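Local structure of CSE1 (Thermus thermophilus, 4AN8) at residues 63-66 with 70-73; 219-224 with 234-239; 361-366 with 439-444; 463-468 with 495-500. The protein is a subunit of the Cascade ribonucleoprotein complex, which probably targets invading nucleic acids in CRISPR-based adaptive immunity against viruses and plasmids. All coordinates share one frame; numbering follows the deposited sequence.

The four contacts form two groups. Interactions 1 and 2, with centres 20 Å apart, touch directly: R66 NH2 forms a salt bridge to E220 OE1 at 2.7 Å, and V63 CG2 packs on W219 CZ2 at 3.7 Å. Helix 50-67 is therefore tied both to its own following loop and to the loop holding 219-224. Interaction 3 joins strand 354-364 to helix 429-446, and interaction 4 joins the next helices, 453-476 and 483-499; their centres lie 22 Å apart and their nearest atoms about 7 Å. Between the groups the separation is large: centres are 30 Å apart for interactions 1 and 3, and 55 Å for interactions 2 and 4, which lie on opposite sides of the chain's centre.

Interaction 1. Residues 63-66 with 70-73; sequences VLHR and GPRC
H65 holds G70 through one side-chain and one backbone hydrogen bond. The imidazole donates from ND1 to G70 O at 2.7 Å, with a nearly straight N-H...O angle of 162°; the oxygen lies close to the ring plane, while the donor is tilted from the plane of the carbonyl. In return G70 N reaches H65 O at 3.2 Å, arriving in the carbonyl plane on a lone pair. CG of H65 stands opposite its own carbonyl carbon and beside its backbone N: chi1 -78° places the ring beside the loop, and chi2 -41° turns its ND1 edge to G70 O. This exchange clips the loop leaving helix 50-67 back onto the last turn of that helix, within the helix-loop-helix link to helix 74-83. G70 O also receives a CA-H...O contact from H65 CA at 3.3 Å, so two groups of one residue converge on it. The peptide between G70 and P71 is cis, and P71 CD comes to 3.7 Å from H65 ND1, at the same ring edge. Y210 stacks on the H65 ring and bonds to the backbone of P71, while the proline side chain packs on D76, V77 and W80 of helix 74-83.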
loop_
_atom_site.group_PDB
_atom_site.type_symbol
_atom_site.label_atom_id
_atom_site.label_comp_id
_atom_site.label_asym_id
_atom_site.label_seq_id
_atom_site.Cartn_x
_atom_site.Cartn_y
_atom_site.Cartn_z
ATOM N N VAL A 63 -4.168 -16.361 -6.720
ATOM C CA VAL A 63 -4.438 -17.360 -7.733
ATOM C C VAL A 63 -3.148 -17.984 -8.297
ATOM O O VAL A 63 -3.052 -19.203 -8.417
ATOM C CB VAL A 63 -5.312 -16.817 -8.882
ATOM C CG1 VAL A 63 -5.448 -17.874 -9.942
ATOM C CG2 VAL A 63 -6.707 -16.418 -8.356
ATOM N N LEU A 64 -2.166 -17.152 -8.637
ATOM C CA LEU A 64 -0.901 -17.642 -9.187
ATOM C C LEU A 64 -0.170 -18.581 -8.247
ATOM O O LEU A 64 0.275 -19.652 -8.657
ATOM C CB LEU A 64 0.038 -16.487 -9.548
ATOM C CG LEU A 64 -0.312 -15.746 -10.838
ATOM C CD1 LEU A 64 0.389 -14.389 -10.952
ATOM C CD2 LEU A 64 -0.031 -16.660 -12.065
ATOM N N HIS A 65 -0.026 -18.175 -6.989
ATOM C CA HIS A 65 0.667 -18.997 -6.014
ATOM C C HIS A 65 0.035 -20.380 -5.868
ATOM O O HIS A 65 0.735 -21.369 -5.725
ATOM C CB HIS A 65 0.701 -18.319 -4.656
ATOM C CG HIS A 65 1.728 -17.237 -4.544
ATOM N ND1 HIS A 65 2.996 -17.359 -5.074
ATOM C CD2 HIS A 65 1.672 -16.015 -3.955
ATOM C CE1 HIS A 65 3.692 -16.270 -4.787
ATOM N NE2 HIS A 65 2.916 -15.444 -4.106
ATOM N N ARG A 66 -1.286 -20.449 -5.877
ATOM C CA ARG A 66 -1.942 -21.717 -5.673
ATOM C C ARG A 66 -1.895 -22.537 -6.959
ATOM O O ARG A 66 -1.552 -23.708 -6.934
ATOM C CB ARG A 66 -3.383 -21.503 -5.199
ATOM C CG ARG A 66 -3.469 -20.733 -3.900
ATOM C CD ARG A 66 -2.716 -21.480 -2.802
ATOM N NE ARG A 66 -3.411 -22.711 -2.422
ATOM C CZ ARG A 66 -2.990 -23.521 -1.459
ATOM N NH1 ARG A 66 -1.875 -23.223 -0.791
ATOM N NH2 ARG A 66 -3.682 -24.621 -1.168
ATOM N N GLY A 70 3.768 -22.425 -6.152
ATOM C CA GLY A 70 5.097 -21.820 -6.073
ATOM C C GLY A 70 4.971 -20.316 -6.291
ATOM O O GLY A 70 3.926 -19.747 -6.002
ATOM N N PRO A 71 6.017 -19.667 -6.835
ATOM C CA PRO A 71 7.265 -20.296 -7.288
ATOM C C PRO A 71 8.070 -20.749 -6.092
ATOM O O PRO A 71 8.128 -20.017 -5.111
ATOM C CB PRO A 71 7.994 -19.153 -7.996
ATOM C CG PRO A 71 7.490 -17.921 -7.332
ATOM C CD PRO A 71 6.037 -18.207 -7.051
ATOM N N ARG A 72 8.655 -21.941 -6.158
ATOM C CA ARG A 72 9.484 -22.438 -5.069
ATOM C C ARG A 72 10.826 -21.736 -5.043
ATOM O O ARG A 72 11.482 -21.679 -4.018
ATOM C CB ARG A 72 9.727 -23.945 -5.205
ATOM C CG ARG A 72 8.471 -24.783 -5.255
ATOM C CD ARG A 72 7.662 -24.697 -3.968
ATOM N NE ARG A 72 6.441 -25.489 -4.094
ATOM C CZ ARG A 72 6.293 -26.726 -3.620
ATOM N NH1 ARG A 72 7.281 -27.307 -2.954
ATOM N NH2 ARG A 72 5.146 -27.376 -3.800
ATOM N N CYS A 73 11.252 -21.221 -6.183
ATOM C CA CYS A 73 12.591 -20.646 -6.282
ATOM C C CYS A 73 12.550 -19.394 -7.113
ATOM O O CYS A 73 11.742 -19.315 -8.019
ATOM C CB CYS A 73 13.535 -21.633 -6.960
ATOM S SG CYS A 73 13.825 -23.078 -5.973
#

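Interaction 2. Residues 219-224 with 234-239; sequences WEVPPL and TKWPLT
The indole of W236 reaches from strand 235-237 toward the loop 219-224 and meets the methyl groups of V221 and L224 with the far end of its six-membered ring. All three CB bonds point into the gap between the segments, which the side chains must span: the CA atoms of V221 and W236 are 12.6 Å apart, and those of L224 and T234 9.5 Å. V221 contributes CG2, which lies 4.4 Å from W236 CH2. L224 contributes CD2, at 4.3 Å from W236 CZ2. Both methyls approach the indole obliquely. V221 CG2 and L224 CD2 are themselves 5.8 Å apart, so they meet neighbouring ring carbons at separate points. W236 gets there with CG set beside its backbone N (chi1 -70°) and with its ring turned little out of the CA-CB-CG plane (chi2 -10°), so that the benzo part leads and the pyrrole part stays nearer the strand. V270, on the adjacent strand 261-273, touches both L224 and W236, and R243 of helix 241-245 also packs on the indole; the loop is thereby laid over side chains of the paired strands 235-237 and 261-273. With 107 Å² buried and three partly exposed residues, the chemistry implies a modest surface apolar contact, resting on dispersion and desolvation, without directional bonds between the segments.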
loop_
_atom_site.group_PDB
_atom_site.type_symbol
_atom_site.label_atom_id
_atom_site.label_comp_id
_atom_site.label_asym_id
_atom_site.label_seq_id
_atom_site.Cartn_x
_atom_site.Cartn_y
_atom_site.Cartn_z
ATOM N N TRP A 219 -11.457 -19.440 -1.412
ATOM C CA TRP A 219 -12.243 -20.304 -2.293
ATOM C C TRP A 219 -11.862 -21.795 -2.237
ATOM O O TRP A 219 -12.549 -22.622 -2.835
ATOM C CB TRP A 219 -12.205 -19.800 -3.741
ATOM C CG TRP A 219 -10.814 -19.687 -4.277
ATOM C CD1 TRP A 219 -10.053 -20.699 -4.786
ATOM C CD2 TRP A 219 -10.005 -18.511 -4.341
ATOM N NE1 TRP A 219 -8.811 -20.231 -5.145
ATOM C CE2 TRP A 219 -8.765 -18.882 -4.902
ATOM C CE3 TRP A 219 -10.197 -17.182 -3.971
ATOM C CZ2 TRP A 219 -7.737 -17.972 -5.117
ATOM C CZ3 TRP A 219 -9.150 -16.265 -4.193
ATOM C CH2 TRP A 219 -7.952 -16.670 -4.753
ATOM N N GLU A 220 -10.793 -22.129 -1.514
ATOM C CA GLU A 220 -10.346 -23.511 -1.356
ATOM C C GLU A 220 -10.893 -24.174 -0.080
ATOM O O GLU A 220 -10.629 -25.346 0.178
ATOM C CB GLU A 220 -8.806 -23.611 -1.364
ATOM C CG GLU A 220 -8.146 -23.562 -2.756
ATOM C CD GLU A 220 -6.671 -23.908 -2.698
ATOM O OE1 GLU A 220 -6.296 -24.719 -1.827
ATOM O OE2 GLU A 220 -5.873 -23.377 -3.508
ATOM N N VAL A 221 -11.632 -23.408 0.716
ATOM C CA VAL A 221 -12.259 -23.913 1.922
ATOM C C VAL A 221 -13.782 -23.746 1.765
ATOM O O VAL A 221 -14.245 -23.067 0.847
ATOM C CB VAL A 221 -11.712 -23.214 3.204
ATOM C CG1 VAL A 221 -10.208 -23.383 3.309
ATOM C CG2 VAL A 221 -12.061 -21.741 3.235
ATOM N N PRO A 222 -14.564 -24.410 2.625
ATOM C CA PRO A 222 -16.014 -24.394 2.415
ATOM C C PRO A 222 -16.586 -22.991 2.596
ATOM O O PRO A 222 -16.037 -22.201 3.374
ATOM C CB PRO A 222 -16.541 -25.329 3.515
ATOM C CG PRO A 222 -15.388 -26.162 3.911
ATOM C CD PRO A 222 -14.169 -25.296 3.737
ATOM N N PRO A 223 -17.670 -22.678 1.874
ATOM C CA PRO A 223 -18.271 -21.342 1.957
ATOM C C PRO A 223 -18.678 -21.036 3.384
ATOM O O PRO A 223 -18.971 -21.936 4.158
ATOM C CB PRO A 223 -19.502 -21.434 1.046
ATOM C CG PRO A 223 -19.652 -22.883 0.698
ATOM C CD PRO A 223 -18.323 -23.529 0.868
ATOM N N LEU A 224 -18.662 -19.767 3.748
ATOM C CA LEU A 224 -18.939 -19.394 5.120
ATOM C C LEU A 224 -20.420 -19.219 5.251
ATOM O O LEU A 224 -21.063 -18.777 4.303
ATOM C CB LEU A 224 -18.215 -18.089 5.467
ATOM C CG LEU A 224 -16.684 -18.141 5.388
ATOM C CD1 LEU A 224 -16.079 -16.736 5.513
ATOM C CD2 LEU A 224 -16.121 -19.069 6.445
ATOM N N THR A 234 -16.252 -17.842 14.557
ATOM C CA THR A 234 -15.108 -18.336 13.789
ATOM C C THR A 234 -13.892 -17.449 13.939
ATOM O O THR A 234 -13.942 -16.267 13.641
ATOM C CB THR A 234 -15.422 -18.459 12.295
ATOM O OG1 THR A 234 -16.608 -19.232 12.130
ATOM C CG2 THR A 234 -14.264 -19.134 11.565
ATOM N N LYS A 235 -12.786 -18.033 14.384
ATOM C CA LYS A 235 -11.571 -17.276 14.619
ATOM C C LYS A 235 -10.433 -18.006 13.968
ATOM O O LYS A 235 -10.253 -19.205 14.182
ATOM C CB LYS A 235 -11.326 -17.136 16.116
ATOM C CG LYS A 235 -12.548 -16.672 16.868
ATOM C CD LYS A 235 -12.279 -16.540 18.345
ATOM C CE LYS A 235 -13.529 -16.081 19.067
ATOM N NZ LYS A 235 -14.671 -17.043 18.826
ATOM N N TRP A 236 -9.678 -17.297 13.138
ATOM C CA TRP A 236 -8.570 -17.913 12.422
ATOM C C TRP A 236 -7.292 -17.179 12.757
ATOM O O TRP A 236 -7.266 -15.949 12.785
ATOM C CB TRP A 236 -8.739 -17.827 10.907
ATOM C CG TRP A 236 -9.804 -18.644 10.306
ATOM C CD1 TRP A 236 -10.546 -19.622 10.911
ATOM C CD2 TRP A 236 -10.270 -18.564 8.946
ATOM N NE1 TRP A 236 -11.440 -20.152 10.004
ATOM C CE2 TRP A 236 -11.295 -19.517 8.799
ATOM C CE3 TRP A 236 -9.925 -17.764 7.845
ATOM C CZ2 TRP A 236 -11.979 -19.697 7.599
ATOM C CZ3 TRP A 236 -10.598 -17.955 6.644
ATOM C CH2 TRP A 236 -11.614 -18.905 6.534
ATOM N N PRO A 237 -6.220 -17.935 12.988
ATOM C CA PRO A 237 -4.931 -17.255 13.102
ATOM C C PRO A 237 -4.662 -16.551 11.780
ATOM O O PRO A 237 -5.002 -17.085 10.741
ATOM C CB PRO A 237 -3.943 -18.392 13.374
ATOM C CG PRO A 237 -4.669 -19.670 12.994
ATOM C CD PRO A 237 -6.133 -19.398 13.153
ATOM N N LEU A 238 -4.111 -15.343 11.834
ATOM C CA LEU A 238 -3.870 -14.526 10.655
ATOM C C LEU A 238 -2.547 -14.940 10.042
ATOM O O LEU A 238 -1.526 -14.269 10.197
ATOM C CB LEU A 238 -3.845 -13.045 11.064
ATOM C CG LEU A 238 -3.882 -11.904 10.046
ATOM C CD1 LEU A 238 -5.191 -11.928 9.229
ATOM C CD2 LEU A 238 -3.713 -10.541 10.778
ATOM N N THR A 239 -2.556 -16.076 9.360
ATOM C CA THR A 239 -1.334 -16.612 8.794
ATOM C C THR A 239 -1.650 -17.312 7.490
ATOM O O THR A 239 -2.802 -17.625 7.220
ATOM C CB THR A 239 -0.672 -17.620 9.770
ATOM O OG1 THR A 239 0.586 -18.027 9.233
ATOM C CG2 THR A 239 -1.571 -18.874 10.001
#

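Interaction 3. Residues 361-366 with 439-444; sequences EVYPLP and GAFPRF
Y363 and P364, consecutive at the end of strand 354-364, meet F441 and P442, consecutive in helix 429-446. The CB bond of Y363 passes alongside the helix, but CG is set beside the backbone N (chi1 -62°) and the ring is carried closer. On the flank facing the helix, Y363 CD1 and CE1 each lie 4.2 Å from F441 CD2. F441 turns its ring edge to the tyrosine, the planes standing nearly perpendicular, and its CD2 comes in obliquely to the Y363 ring. At the tip the phenol turns back to its own strand, Y363 OH donating to E361 OE1 at 2.8 Å from above the carboxylate plane, a bond that anchors the phenol end over E361. F307 meets the tyrosine edge to face, while W304 and F445 stack on F441. The second pair is closer to the backbone: P364 CG stands 3.3 Å from P442 O, and P364 CD 4.0 Å from P442 CB, the two rings crossing at a slant. P442 has no N-H to give, and R443 N makes only a weak bond to A440 O; the helix is kinked here. Aromatic edge and proline ring together join an outer strand of the antiparallel sheet to the helix. The chemistry implies mainly apolar packing, with one close approach of a proline carbon to a backbone carbonyl and the polar tyrosine tip bonded within its own strand.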
loop_
_atom_site.group_PDB
_atom_site.type_symbol
_atom_site.label_atom_id
_atom_site.label_comp_id
_atom_site.label_asym_id
_atom_site.label_seq_id
_atom_site.Cartn_x
_atom_site.Cartn_y
_atom_site.Cartn_z
ATOM N N GLU A 361 2.140 6.137 -3.879
ATOM C CA GLU A 361 3.451 6.746 -4.081
ATOM C C GLU A 361 4.344 5.937 -5.018
ATOM O O GLU A 361 4.305 4.721 -5.023
ATOM C CB GLU A 361 4.132 7.038 -2.751
ATOM C CG GLU A 361 3.905 8.459 -2.341
ATOM C CD GLU A 361 3.888 8.645 -0.857
ATOM O OE1 GLU A 361 4.800 8.106 -0.179
ATOM O OE2 GLU A 361 2.955 9.333 -0.377
ATOM N N VAL A 362 5.125 6.631 -5.833
ATOM C CA VAL A 362 5.968 5.972 -6.800
ATOM C C VAL A 362 7.430 6.354 -6.539
ATOM O O VAL A 362 7.757 7.532 -6.347
ATOM C CB VAL A 362 5.551 6.340 -8.237
ATOM C CG1 VAL A 362 6.334 5.518 -9.248
ATOM C CG2 VAL A 362 4.065 6.113 -8.425
ATOM N N TYR A 363 8.306 5.355 -6.504
ATOM C CA TYR A 363 9.729 5.603 -6.279
ATOM C C TYR A 363 10.519 4.786 -7.275
ATOM O O TYR A 363 10.040 3.761 -7.752
ATOM C CB TYR A 363 10.149 5.199 -4.870
ATOM C CG TYR A 363 9.450 5.975 -3.796
ATOM C CD1 TYR A 363 9.887 7.242 -3.446
ATOM C CD2 TYR A 363 8.334 5.459 -3.153
ATOM C CE1 TYR A 363 9.245 7.975 -2.489
ATOM C CE2 TYR A 363 7.674 6.187 -2.178
ATOM C CZ TYR A 363 8.131 7.447 -1.850
ATOM O OH TYR A 363 7.503 8.191 -0.879
ATOM N N PRO A 364 11.733 5.242 -7.606
ATOM C CA PRO A 364 12.598 4.322 -8.344
ATOM C C PRO A 364 12.885 3.115 -7.466
ATOM O O PRO A 364 12.681 3.173 -6.247
ATOM C CB PRO A 364 13.874 5.140 -8.604
ATOM C CG PRO A 364 13.767 6.353 -7.760
ATOM C CD PRO A 364 12.314 6.585 -7.461
ATOM N N LEU A 365 13.307 2.021 -8.083
ATOM C CA LEU A 365 13.753 0.848 -7.353
ATOM C C LEU A 365 15.192 0.580 -7.774
ATOM O O LEU A 365 15.449 -0.137 -8.741
ATOM C CB LEU A 365 12.866 -0.356 -7.665
ATOM C CG LEU A 365 12.813 -1.388 -6.554
ATOM C CD1 LEU A 365 11.619 -2.301 -6.719
ATOM C CD2 LEU A 365 14.110 -2.190 -6.526
ATOM N N PRO A 366 16.139 1.181 -7.056
ATOM C CA PRO A 366 17.570 1.199 -7.408
ATOM C C PRO A 366 18.148 -0.213 -7.432
ATOM O O PRO A 366 17.824 -0.993 -6.554
ATOM C CB PRO A 366 18.198 2.007 -6.271
ATOM C CG PRO A 366 17.020 2.761 -5.627
ATOM C CD PRO A 366 15.857 1.838 -5.769
ATOM N N GLY A 439 10.496 16.163 -3.807
ATOM C CA GLY A 439 10.926 16.243 -5.190
ATOM C C GLY A 439 12.368 15.810 -5.410
ATOM O O GLY A 439 12.716 15.276 -6.464
ATOM N N ALA A 440 13.228 16.039 -4.424
ATOM C CA ALA A 440 14.632 15.694 -4.597
ATOM C C ALA A 440 14.906 14.222 -4.298
ATOM O O ALA A 440 15.857 13.642 -4.836
ATOM C CB ALA A 440 15.517 16.579 -3.719
ATOM N N PHE A 441 14.096 13.618 -3.433
ATOM C CA PHE A 441 14.401 12.253 -3.006
ATOM C C PHE A 441 14.561 11.204 -4.115
ATOM O O PHE A 441 15.510 10.422 -4.071
ATOM C CB PHE A 441 13.451 11.726 -1.925
ATOM C CG PHE A 441 13.870 10.382 -1.392
ATOM C CD1 PHE A 441 14.970 10.273 -0.564
ATOM C CD2 PHE A 441 13.203 9.225 -1.776
ATOM C CE1 PHE A 441 15.382 9.037 -0.093
ATOM C CE2 PHE A 441 13.607 7.986 -1.306
ATOM C CZ PHE A 441 14.694 7.895 -0.458
ATOM N N PRO A 442 13.635 11.166 -5.092
ATOM C CA PRO A 442 13.729 10.172 -6.178
ATOM C C PRO A 442 15.051 10.208 -6.927
ATOM O O PRO A 442 15.547 9.143 -7.299
ATOM C CB PRO A 442 12.600 10.565 -7.129
ATOM C CG PRO A 442 11.585 11.232 -6.233
ATOM C CD PRO A 442 12.351 11.894 -5.109
ATOM N N ARG A 443 15.596 11.403 -7.161
ATOM C CA ARG A 443 16.857 11.560 -7.897
ATOM C C ARG A 443 17.988 10.959 -7.090
ATOM O O ARG A 443 18.772 10.170 -7.595
ATOM C CB ARG A 443 17.159 13.034 -8.165
ATOM C CG ARG A 443 15.984 13.855 -8.656
ATOM C CD ARG A 443 16.466 15.213 -9.157
ATOM N NE ARG A 443 17.556 15.738 -8.332
ATOM C CZ ARG A 443 17.442 16.771 -7.500
ATOM N NH1 ARG A 443 16.282 17.409 -7.388
ATOM N NH2 ARG A 443 18.491 17.171 -6.787
ATOM N N PHE A 444 18.065 11.329 -5.819
ATOM C CA PHE A 444 19.039 10.710 -4.930
ATOM C C PHE A 444 18.820 9.189 -4.853
ATOM O O PHE A 444 19.760 8.411 -5.015
ATOM C CB PHE A 444 18.945 11.311 -3.532
ATOM C CG PHE A 444 19.621 10.477 -2.485
ATOM C CD1 PHE A 444 20.998 10.573 -2.284
ATOM C CD2 PHE A 444 18.895 9.569 -1.732
ATOM C CE1 PHE A 444 21.629 9.786 -1.334
ATOM C CE2 PHE A 444 19.510 8.784 -0.790
ATOM C CZ PHE A 444 20.880 8.876 -0.591
#

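Interaction 4. Residues 463-468 with 495-500; sequences GAALEA and RLLGEL
Two helical segments run side by side in roughly opposite directions, 463-468 within helix 453-476 and 495-500 at the end of helix 483-499. Their closest CA pair, A465 and L497, is 8.1 Å apart, a distance at which small and medium side chains can mesh. The first segment is regular, with E467 N to G463 O at 2.8 Å and A468 N to A464 O at 3.0 Å. In the second, the bond of E499 N to R495 O is weak, and L500 N bonds to L497 O, three residues back. Across the interface one leucine carries the contact. L497 points toward the other helix and divides its two methyls between neighbours in sequence: CD2 comes to 4.1 Å from A465 CB, and CD1 to 4.3 Å from L466 CG. Both torsions of L497 depart from the staggered positions (chi1 -92°, chi2 -95°), so at 2.30 Å resolution the placement of its two methyls is correspondingly less certain. A465 also points across, but its short methyl leaves the reaching to the leucine. L466 starts alongside the interface and only its outer part bends in, at the more exposed margin. L388 of helix 372-403 and F493 of helix 483-499 also touch A465, placing it on the inner side, and A464 faces Y433, A436 and L437 of helix 429-446. With only 104 Å² buried, this is one small piece of a longer interface. Antiparallel neighbours packed through apolar side chains are typical of a helical bundle, consistent with the C-terminal four-helix bundle known in Cse1 proteins.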
loop_
_atom_site.group_PDB
_atom_site.type_symbol
_atom_site.label_atom_id
_atom_site.label_comp_id
_atom_site.label_asym_id
_atom_site.label_seq_id
_atom_site.Cartn_x
_atom_site.Cartn_y
_atom_site.Cartn_z
ATOM N N GLY A 463 19.578 23.571 -0.874
ATOM C CA GLY A 463 18.576 24.263 -1.659
ATOM C C GLY A 463 17.212 24.198 -1.018
ATOM O O GLY A 463 16.444 25.170 -1.059
ATOM N N ALA A 464 16.884 23.049 -0.429
ATOM C CA ALA A 464 15.597 22.910 0.236
ATOM C C ALA A 464 15.511 23.896 1.394
ATOM O O ALA A 464 14.527 24.623 1.528
ATOM C CB ALA A 464 15.393 21.469 0.732
ATOM N N ALA A 465 16.539 23.896 2.242
ATOM C CA ALA A 465 16.593 24.808 3.387
ATOM C C ALA A 465 16.575 26.295 2.953
ATOM O O ALA A 465 15.749 27.078 3.441
ATOM C CB ALA A 465 17.818 24.506 4.257
ATOM N N LEU A 466 17.467 26.655 2.027
ATOM C CA LEU A 466 17.540 28.012 1.457
ATOM C C LEU A 466 16.226 28.470 0.859
ATOM O O LEU A 466 15.766 29.571 1.131
ATOM C CB LEU A 466 18.613 28.092 0.374
ATOM C CG LEU A 466 20.050 28.237 0.859
ATOM C CD1 LEU A 466 21.034 27.977 -0.275
ATOM C CD2 LEU A 466 20.258 29.608 1.457
ATOM N N GLU A 467 15.624 27.621 0.039
ATOM C CA GLU A 467 14.327 27.915 -0.549
ATOM C C GLU A 467 13.245 28.112 0.512
ATOM O O GLU A 467 12.359 28.942 0.355
ATOM C CB GLU A 467 13.932 26.790 -1.509
ATOM C CG GLU A 467 12.680 27.057 -2.322
ATOM C CD GLU A 467 12.497 26.057 -3.452
ATOM O OE1 GLU A 467 12.639 24.838 -3.207
ATOM O OE2 GLU A 467 12.219 26.493 -4.591
ATOM N N ALA A 468 13.307 27.347 1.596
ATOM C CA ALA A 468 12.248 27.414 2.603
ATOM C C ALA A 468 12.411 28.626 3.516
ATOM O O ALA A 468 11.431 29.228 3.956
ATOM C CB ALA A 468 12.201 26.124 3.428
ATOM N N ARG A 495 23.807 29.686 11.248
ATOM C CA ARG A 495 24.399 28.581 11.994
ATOM C C ARG A 495 24.084 27.226 11.346
ATOM O O ARG A 495 24.998 26.459 11.037
ATOM C CB ARG A 495 23.917 28.583 13.446
ATOM C CG ARG A 495 24.966 29.023 14.442
ATOM C CD ARG A 495 24.469 28.919 15.876
ATOM N NE ARG A 495 23.278 29.733 16.136
ATOM C CZ ARG A 495 23.283 31.059 16.270
ATOM N NH1 ARG A 495 24.417 31.743 16.151
ATOM N NH2 ARG A 495 22.148 31.702 16.513
ATOM N N LEU A 496 22.793 26.938 11.144
ATOM C CA LEU A 496 22.360 25.654 10.587
ATOM C C LEU A 496 23.061 25.300 9.276
ATOM O O LEU A 496 23.585 24.198 9.125
ATOM C CB LEU A 496 20.840 25.608 10.396
ATOM C CG LEU A 496 19.994 25.260 11.623
ATOM C CD1 LEU A 496 18.519 25.284 11.276
ATOM C CD2 LEU A 496 20.377 23.908 12.170
ATOM N N LEU A 497 23.065 26.235 8.333
ATOM C CA LEU A 497 23.679 26.002 7.030
ATOM C C LEU A 497 25.166 25.704 7.147
ATOM O O LEU A 497 25.693 24.858 6.429
ATOM C CB LEU A 497 23.470 27.208 6.115
ATOM C CG LEU A 497 22.235 27.155 5.225
ATOM C CD1 LEU A 497 22.606 26.609 3.876
ATOM C CD2 LEU A 497 21.169 26.288 5.866
ATOM N N GLY A 498 25.840 26.410 8.046
ATOM C CA GLY A 498 27.264 26.218 8.229
ATOM C C GLY A 498 27.588 24.763 8.481
ATOM O O GLY A 498 28.447 24.182 7.816
ATOM N N GLU A 499 26.881 24.172 9.439
ATOM C CA GLU A 499 27.145 22.804 9.862
ATOM C C GLU A 499 26.909 21.798 8.742
ATOM O O GLU A 499 27.350 20.653 8.821
ATOM C CB GLU A 499 26.289 22.453 11.076
ATOM C CG GLU A 499 26.565 23.321 12.282
ATOM C CD GLU A 499 25.874 22.810 13.528
ATOM O OE1 GLU A 499 24.990 21.936 13.402
ATOM O OE2 GLU A 499 26.220 23.279 14.634
ATOM N N LEU A 500 26.217 22.230 7.697
ATOM C CA LEU A 500 25.918 21.346 6.581
ATOM C C LEU A 500 27.142 21.151 5.683
ATOM O O LEU A 500 28.002 22.030 5.571
ATOM C CB LEU A 500 24.734 21.886 5.772
ATOM C CG LEU A 500 24.093 20.907 4.788
ATOM C CD1 LEU A 500 23.268 19.865 5.533
ATOM C CD2 LEU A 500 23.238 21.648 3.778
#